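Local atomic coordinates of prolyl-tRNA synthetase (Naegleria fowleri, PDB entry 6UYH), a protein that probably attaches proline to its cognate tRNA in an ATP-dependent reaction, as a class II aminoacyl-tRNA synthetase, and binds the inhibitor halofuginone. Residues A[122-127]-A[169-174]; A[181-186]-A[265-270]. All coordinates share one frame; numbering follows the deposited sequence.

Contact 1: A[122-127]-A[169-174]; sequences TIMYPS and EGHSAF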
loop_
_atom_site.group_PDB
_atom_site.type_symbol
_atom_site.label_atom_id
_atom_site.label_comp_id
_atom_site.label_asym_id
_atom_site.label_seq_id
_atom_site.Cartn_x
_atom_site.Cartn_y
_atom_site.Cartn_z
ATOM N N THR A 122 12.126 9.561 13.386
ATOM C CA THR A 122 11.637 10.218 14.602
ATOM C C THR A 122 10.210 9.816 14.945
ATOM O O THR A 122 9.753 10.092 16.065
ATOM C CB THR A 122 11.712 11.748 14.489
ATOM O OG1 THR A 122 10.828 12.208 13.456
ATOM C CG2 THR A 122 13.149 12.212 14.208
ATOM N N ILE A 123 9.514 9.170 14.005
ATOM C CA ILE A 123 8.166 8.649 14.221
ATOM C C ILE A 123 8.219 7.270 14.872
ATOM O O ILE A 123 7.364 6.933 15.697
ATOM C CB ILE A 123 7.417 8.598 12.873
ATOM C CG1 ILE A 123 7.301 10.005 12.280
ATOM C CG2 ILE A 123 6.034 7.920 13.011
ATOM C CD1 ILE A 123 6.657 10.035 10.886
ATOM N N MET A 124 9.227 6.467 14.532
ATOM C CA MET A 124 9.307 5.075 14.947
ATOM C C MET A 124 10.193 4.829 16.157
ATOM O O MET A 124 9.895 3.927 16.947
ATOM C CB MET A 124 9.819 4.222 13.784
ATOM C CG MET A 124 8.866 4.206 12.614
ATOM S SD MET A 124 9.588 3.380 11.174
ATOM C CE MET A 124 9.622 1.689 11.752
ATOM N N TYR A 125 11.262 5.595 16.335
ATOM C CA TYR A 125 12.262 5.165 17.306
ATOM C C TYR A 125 11.835 5.366 18.761
ATOM O O TYR A 125 12.319 4.623 19.622
ATOM C CB TYR A 125 13.611 5.838 17.014
ATOM C CG TYR A 125 14.239 5.359 15.713
ATOM C CD1 TYR A 125 13.699 4.269 15.021
ATOM C CD2 TYR A 125 15.347 5.997 15.161
ATOM C CE1 TYR A 125 14.255 3.827 13.833
ATOM C CE2 TYR A 125 15.912 5.563 13.961
ATOM C CZ TYR A 125 15.357 4.480 13.303
ATOM O OH TYR A 125 15.910 4.038 12.113
ATOM N N PRO A 126 10.912 6.282 19.096
ATOM C CA PRO A 126 10.367 6.238 20.466
ATOM C C PRO A 126 9.663 4.926 20.776
ATOM O O PRO A 126 9.770 4.426 21.902
ATOM C CB PRO A 126 9.419 7.445 20.502
ATOM C CG PRO A 126 10.037 8.409 19.541
ATOM C CD PRO A 126 10.511 7.526 18.409
ATOM N N SER A 127 8.972 4.336 19.794
ATOM C CA SER A 127 8.372 3.015 19.990
ATOM C C SER A 127 9.437 1.939 20.129
ATOM O O SER A 127 9.283 1.003 20.925
ATOM C CB SER A 127 7.444 2.683 18.819
ATOM O OG SER A 127 6.327 3.540 18.823
ATOM N N GLU A 169 10.484 1.930 3.595
ATOM C CA GLU A 169 11.586 2.204 4.508
ATOM C C GLU A 169 11.648 1.081 5.534
ATOM O O GLU A 169 10.639 0.742 6.172
ATOM C CB GLU A 169 11.452 3.590 5.186
ATOM C CG GLU A 169 10.124 3.799 5.921
ATOM C CD GLU A 169 10.008 5.184 6.531
ATOM O OE1 GLU A 169 8.917 5.788 6.414
ATOM O OE2 GLU A 169 10.999 5.659 7.127
ATOM N N GLY A 170 12.830 0.494 5.676
ATOM C CA GLY A 170 13.077 -0.555 6.651
ATOM C C GLY A 170 13.940 0.009 7.767
ATOM O O GLY A 170 14.828 0.815 7.515
ATOM N N HIS A 171 13.643 -0.401 8.994
ATOM C CA HIS A 171 14.335 0.076 10.191
ATOM C C HIS A 171 14.577 -1.138 11.073
ATOM O O HIS A 171 13.619 -1.750 11.559
ATOM C CB HIS A 171 13.493 1.123 10.926
ATOM C CG HIS A 171 13.222 2.355 10.121
ATOM N ND1 HIS A 171 13.951 3.515 10.276
ATOM C CD2 HIS A 171 12.310 2.610 9.150
ATOM C CE1 HIS A 171 13.505 4.430 9.434
ATOM N NE2 HIS A 171 12.509 3.909 8.740
ATOM N N SER A 172 15.842 -1.495 11.287
ATOM C CA SER A 172 16.177 -2.676 12.064
ATOM C C SER A 172 17.067 -2.312 13.246
ATOM O O SER A 172 17.844 -1.358 13.185
ATOM C CB SER A 172 16.879 -3.715 11.196
ATOM O OG SER A 172 16.002 -4.181 10.191
ATOM N N ALA A 173 16.946 -3.097 14.314
ATOM C CA ALA A 173 17.756 -2.957 15.520
ATOM C C ALA A 173 18.356 -4.307 15.883
ATOM O O ALA A 173 17.677 -5.333 15.791
ATOM C CB ALA A 173 16.909 -2.429 16.692
ATOM N N PHE A 174 19.612 -4.296 16.335
ATOM C CA PHE A 174 20.382 -5.508 16.600
ATOM C C PHE A 174 21.147 -5.367 17.904
ATOM O O PHE A 174 21.427 -4.260 18.372
ATOM C CB PHE A 174 21.395 -5.803 15.485
ATOM C CG PHE A 174 20.771 -5.949 14.128
ATOM C CD1 PHE A 174 20.416 -7.202 13.644
ATOM C CD2 PHE A 174 20.555 -4.842 13.335
ATOM C CE1 PHE A 174 19.855 -7.342 12.384
ATOM C CE2 PHE A 174 19.984 -4.968 12.075
ATOM C CZ PHE A 174 19.636 -6.224 11.601
HETATM O O HOH W 1 16.373 1.274 13.104
#
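H171 reaches from strand 164-174 into helix 121-131 and is gripped there by Y125 and M124. Its CB points at the helix and has CE of M124 and OH of Y125 both at 4.0 Å. From there the imidazole is sent off with CG opposite the carbonyl carbon (chi1 -62°), which brings one face to M124 and the ND1 edge to Y125. CG of H171 lies 3.7 Å from OH of Y125 and 3.9 Å from SD of M124. SD of M124 sits over one face of the ring, 3.9 Å from the centroid of the H171 ring and 28° off its normal, with CD2 its nearest atom, a Met-aromatic contact. The methionine chain runs out extended and then bends at chi3, so that CE turns back against CD2 and CB of H171. At the edge ND1 of H171 shares a nearly straight hydrogen bond of 2.7 Å with OH of Y125. The phenol ring itself stands steeply to the imidazole.

The strand belongs to the antiparallel sheet of the class II synthetase core, and E169 and H171 both line the halofuginone pocket, the inhibitor lying about 4 Å from the H171 side chain between nearest atoms. At its tip, NE2 of H171 donates to OE2 of E169 at 2.8 Å, the carboxylate being met on its anti side. With both ring nitrogens engaged, the rotation of the imidazole is fixed. S120 and Q144 donate to OE1 of the same glutamate and steady it in turn. A water that donates to O of S172 also touches OH of Y125 through a weak bond, and I123, on the same helix, packs on Y39 of the second subunit.

Contact 2: A[181-186]-A[265-270]; sequences DEEVFT and YQNSWG. With HFG (7-bromo-6-chloro-3-{3-[(2R,3S)-3-hydroxypiperidin-2-yl]-2-oxopropyl}quinazolin-4(3H)-one), chain D.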
loop_
_atom_site.group_PDB
_atom_site.type_symbol
_atom_site.label_atom_id
_atom_site.label_comp_id
_atom_site.label_asym_id
_atom_site.label_seq_id
_atom_site.Cartn_x
_atom_site.Cartn_y
_atom_site.Cartn_z
ATOM N N ASP A 181 25.886 -4.827 10.390
ATOM C CA ASP A 181 26.695 -4.757 9.169
ATOM C C ASP A 181 26.194 -5.744 8.121
ATOM O O ASP A 181 26.018 -5.391 6.952
ATOM C CB ASP A 181 28.169 -5.054 9.482
ATOM C CG ASP A 181 28.885 -3.909 10.182
ATOM O OD1 ASP A 181 28.442 -2.745 10.092
ATOM O OD2 ASP A 181 29.922 -4.185 10.812
ATOM N N GLU A 182 25.943 -6.989 8.536
ATOM C CA GLU A 182 25.511 -8.019 7.592
ATOM C C GLU A 182 24.207 -7.637 6.903
ATOM O O GLU A 182 24.043 -7.860 5.696
ATOM C CB GLU A 182 25.357 -9.364 8.309
ATOM C CG GLU A 182 24.904 -10.491 7.390
ATOM C CD GLU A 182 24.363 -11.697 8.143
ATOM O OE1 GLU A 182 24.356 -11.675 9.393
ATOM O OE2 GLU A 182 23.939 -12.667 7.479
ATOM N N GLU A 183 23.262 -7.063 7.648
ATOM C CA GLU A 183 21.988 -6.698 7.033
ATOM C C GLU A 183 22.152 -5.562 6.026
ATOM O O GLU A 183 21.507 -5.571 4.972
ATOM C CB GLU A 183 20.960 -6.303 8.088
ATOM C CG GLU A 183 19.617 -5.945 7.423
ATOM C CD GLU A 183 18.642 -5.208 8.318
ATOM O OE1 GLU A 183 18.911 -4.047 8.683
ATOM O OE2 GLU A 183 17.585 -5.783 8.638
ATOM N N VAL A 184 23.002 -4.570 6.329
ATOM C CA VAL A 184 23.200 -3.457 5.395
ATOM C C VAL A 184 23.488 -3.980 3.991
ATOM O O VAL A 184 22.875 -3.550 3.002
ATOM C CB VAL A 184 24.337 -2.535 5.877
ATOM C CG1 VAL A 184 24.687 -1.516 4.760
ATOM C CG2 VAL A 184 23.948 -1.821 7.159
ATOM N N PHE A 185 24.415 -4.932 3.887
ATOM C CA PHE A 185 24.853 -5.380 2.569
ATOM C C PHE A 185 23.900 -6.411 1.980
ATOM O O PHE A 185 23.797 -6.524 0.753
ATOM C CB PHE A 185 26.298 -5.890 2.662
ATOM C CG PHE A 185 27.274 -4.787 2.958
ATOM C CD1 PHE A 185 27.785 -4.003 1.928
ATOM C CD2 PHE A 185 27.623 -4.485 4.267
ATOM C CE1 PHE A 185 28.659 -2.961 2.192
ATOM C CE2 PHE A 185 28.499 -3.445 4.542
ATOM C CZ PHE A 185 29.019 -2.681 3.503
ATOM N N THR A 186 23.185 -7.142 2.838
ATOM C CA THR A 186 22.092 -8.001 2.384
ATOM C C THR A 186 20.983 -7.184 1.720
ATOM O O THR A 186 20.489 -7.544 0.640
ATOM C CB THR A 186 21.549 -8.799 3.572
ATOM O OG1 THR A 186 22.568 -9.684 4.058
ATOM C CG2 THR A 186 20.308 -9.603 3.170
ATOM N N TYR A 265 22.318 -1.536 18.067
ATOM C CA TYR A 265 22.818 -1.135 16.761
ATOM C C TYR A 265 21.650 -1.107 15.787
ATOM O O TYR A 265 20.790 -1.993 15.816
ATOM C CB TYR A 265 23.897 -2.100 16.278
ATOM C CG TYR A 265 25.182 -1.966 17.068
ATOM C CD1 TYR A 265 26.234 -1.198 16.581
ATOM C CD2 TYR A 265 25.326 -2.575 18.305
ATOM C CE1 TYR A 265 27.413 -1.055 17.300
ATOM C CE2 TYR A 265 26.506 -2.438 19.034
ATOM C CZ TYR A 265 27.539 -1.672 18.521
ATOM O OH TYR A 265 28.711 -1.524 19.227
ATOM N N GLN A 266 21.600 -0.072 14.946
ATOM C CA GLN A 266 20.475 0.105 14.036
ATOM C C GLN A 266 20.934 0.323 12.606
ATOM O O GLN A 266 22.032 0.830 12.351
ATOM C CB GLN A 266 19.593 1.286 14.427
ATOM C CG GLN A 266 18.805 1.067 15.708
ATOM C CD GLN A 266 18.119 2.333 16.153
ATOM O OE1 GLN A 266 18.704 3.142 16.876
ATOM N NE2 GLN A 266 16.879 2.530 15.703
ATOM N N ASN A 267 20.056 -0.064 11.681
ATOM C CA ASN A 267 20.145 0.264 10.264
ATOM C C ASN A 267 18.828 0.888 9.824
ATOM O O ASN A 267 17.785 0.679 10.452
ATOM C CB ASN A 267 20.379 -0.972 9.384
ATOM C CG ASN A 267 21.602 -1.754 9.767
ATOM O OD1 ASN A 267 22.593 -1.208 10.270
ATOM N ND2 ASN A 267 21.555 -3.053 9.500
ATOM N N SER A 268 18.869 1.620 8.710
ATOM C CA SER A 268 17.649 1.925 7.963
ATOM C C SER A 268 17.979 1.934 6.478
ATOM O O SER A 268 19.133 2.093 6.081
ATOM C CB SER A 268 17.001 3.255 8.408
ATOM O OG SER A 268 17.807 4.367 8.065
ATOM N N TRP A 269 16.956 1.729 5.646
ATOM C CA TRP A 269 17.188 1.530 4.223
ATOM C C TRP A 269 15.897 1.846 3.481
ATOM O O TRP A 269 14.810 1.563 3.985
ATOM C CB TRP A 269 17.663 0.094 3.915
ATOM C CG TRP A 269 17.301 -0.973 4.970
ATOM C CD1 TRP A 269 18.010 -1.289 6.103
ATOM C CD2 TRP A 269 16.165 -1.866 4.951
ATOM N NE1 TRP A 269 17.382 -2.310 6.794
ATOM C CE2 TRP A 269 16.250 -2.682 6.109
ATOM C CE3 TRP A 269 15.097 -2.058 4.064
ATOM C CZ2 TRP A 269 15.303 -3.669 6.407
ATOM C CZ3 TRP A 269 14.140 -3.049 4.368
ATOM C CH2 TRP A 269 14.255 -3.833 5.532
ATOM N N GLY A 270 16.019 2.457 2.307
ATOM C CA GLY A 270 14.833 2.830 1.549
ATOM C C GLY A 270 15.047 2.750 0.055
ATOM O O GLY A 270 16.152 2.964 -0.451
HETATM O "O4'" HFG D . 15.500 9.755 5.006
HETATM C C21 HFG D . 16.695 9.758 5.213
HETATM C "C3'" HFG D . 17.410 8.554 5.784
HETATM C "C2'" HFG D . 16.747 7.196 5.518
HETATM N "N1'" HFG D . 15.457 7.053 6.207
HETATM C "C6'" HFG D . 14.908 5.699 6.068
HETATM C "C5'" HFG D . 14.696 5.322 4.626
HETATM C "C4'" HFG D . 15.989 5.510 3.827
HETATM C C39 HFG D . 16.554 6.904 4.030
HETATM O "O7'" HFG D . 17.803 7.021 3.341
HETATM C "C1'" HFG D . 17.552 11.000 4.924
HETATM N N3 HFG D . 16.751 12.221 4.899
HETATM C C4 HFG D . 16.218 12.670 6.100
HETATM O O11 HFG D . 16.448 12.092 7.147
HETATM C C10 HFG D . 15.345 13.843 5.959
HETATM C C5 HFG D . 14.750 14.413 7.083
HETATM C C2 HFG D . 16.480 12.842 3.710
HETATM N N1 HFG D . 15.711 13.858 3.542
HETATM C C9 HFG D . 15.105 14.373 4.689
HETATM C C8 HFG D . 14.220 15.440 4.542
HETATM C C7 HFG D . 13.615 15.976 5.667
HETATM BR BR1 HFG D . 12.340 17.354 5.420
HETATM C C6 HFG D . 13.901 15.490 6.926
HETATM CL CL1 HFG D . 13.247 16.246 8.348
#
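The indole of W269 meets the carboxylate of E183 at its edge: NE1 of W269 donates to OE1 of E183 over 3.0 Å, with the acceptor tilted somewhat out of the ring plane. Carboxylate and indole planes stand almost perpendicular, 86° apart. The indole nitrogen comes to OE1 from above the carboxylate plane, 73° out of it. The amide of N267 takes the opposite face. ND2 of N267 gives OE1 of E183 a 2.9 Å hydrogen bond on the anti side, with the oxygen lying close to the amide plane. Two donors thus grip one oxygen from opposite faces, and S172 holds the other, OE2, from the neighbouring strand. The carboxylate is buried and fixed in rotation; three donors around it would probably stabilise its negative charge.

E183 reaches these partners with CG opposite its backbone N (chi1 -179°) and the chain drawn out beyond, carrying the acid from helix 177-198 down to strand 261-272. Here the helix packs on the antiparallel sheet of the class II synthetase core, its short segment running nearly parallel to the strand at an axis separation of 8.7 Å. V184, one residue on, sets CG2 against the amide of N267, 3.4 Å from OD1 of that residue.

The N267 amide is pinned further: ND2 also donates to O of A180 in the preceding turn of the helix, while OD1 bonds to ND1 of H241. S268, between N267 and W269, points away from the helix toward the inhibitor, where OG of S268 lies 3.8 Å from C6' of the halofuginone piperidine. N of G270 approaches C4' of that same ring to 3.4 Å.

Contact 1 closes before contact 2 opens along the chain, and their centres lie 12 Å apart. Strands 164-174 and 261-272 are antiparallel neighbours in the catalytic sheet, and helix 177-198 follows the first of them. Helix 121-131 packs on one face of this strand pair and helix 177-198 on the other, for H171 points to the first helix and N267, in the opposite direction, to the second. A probable hydrogen bond of 2.6 Å from N of F174 to O of Y265 ties the strands, and S172 links to E183. E169 and H171 from contact 1 join S268, W269 and G270 from contact 2 in lining the halofuginone pocket, which thus draws on both strands.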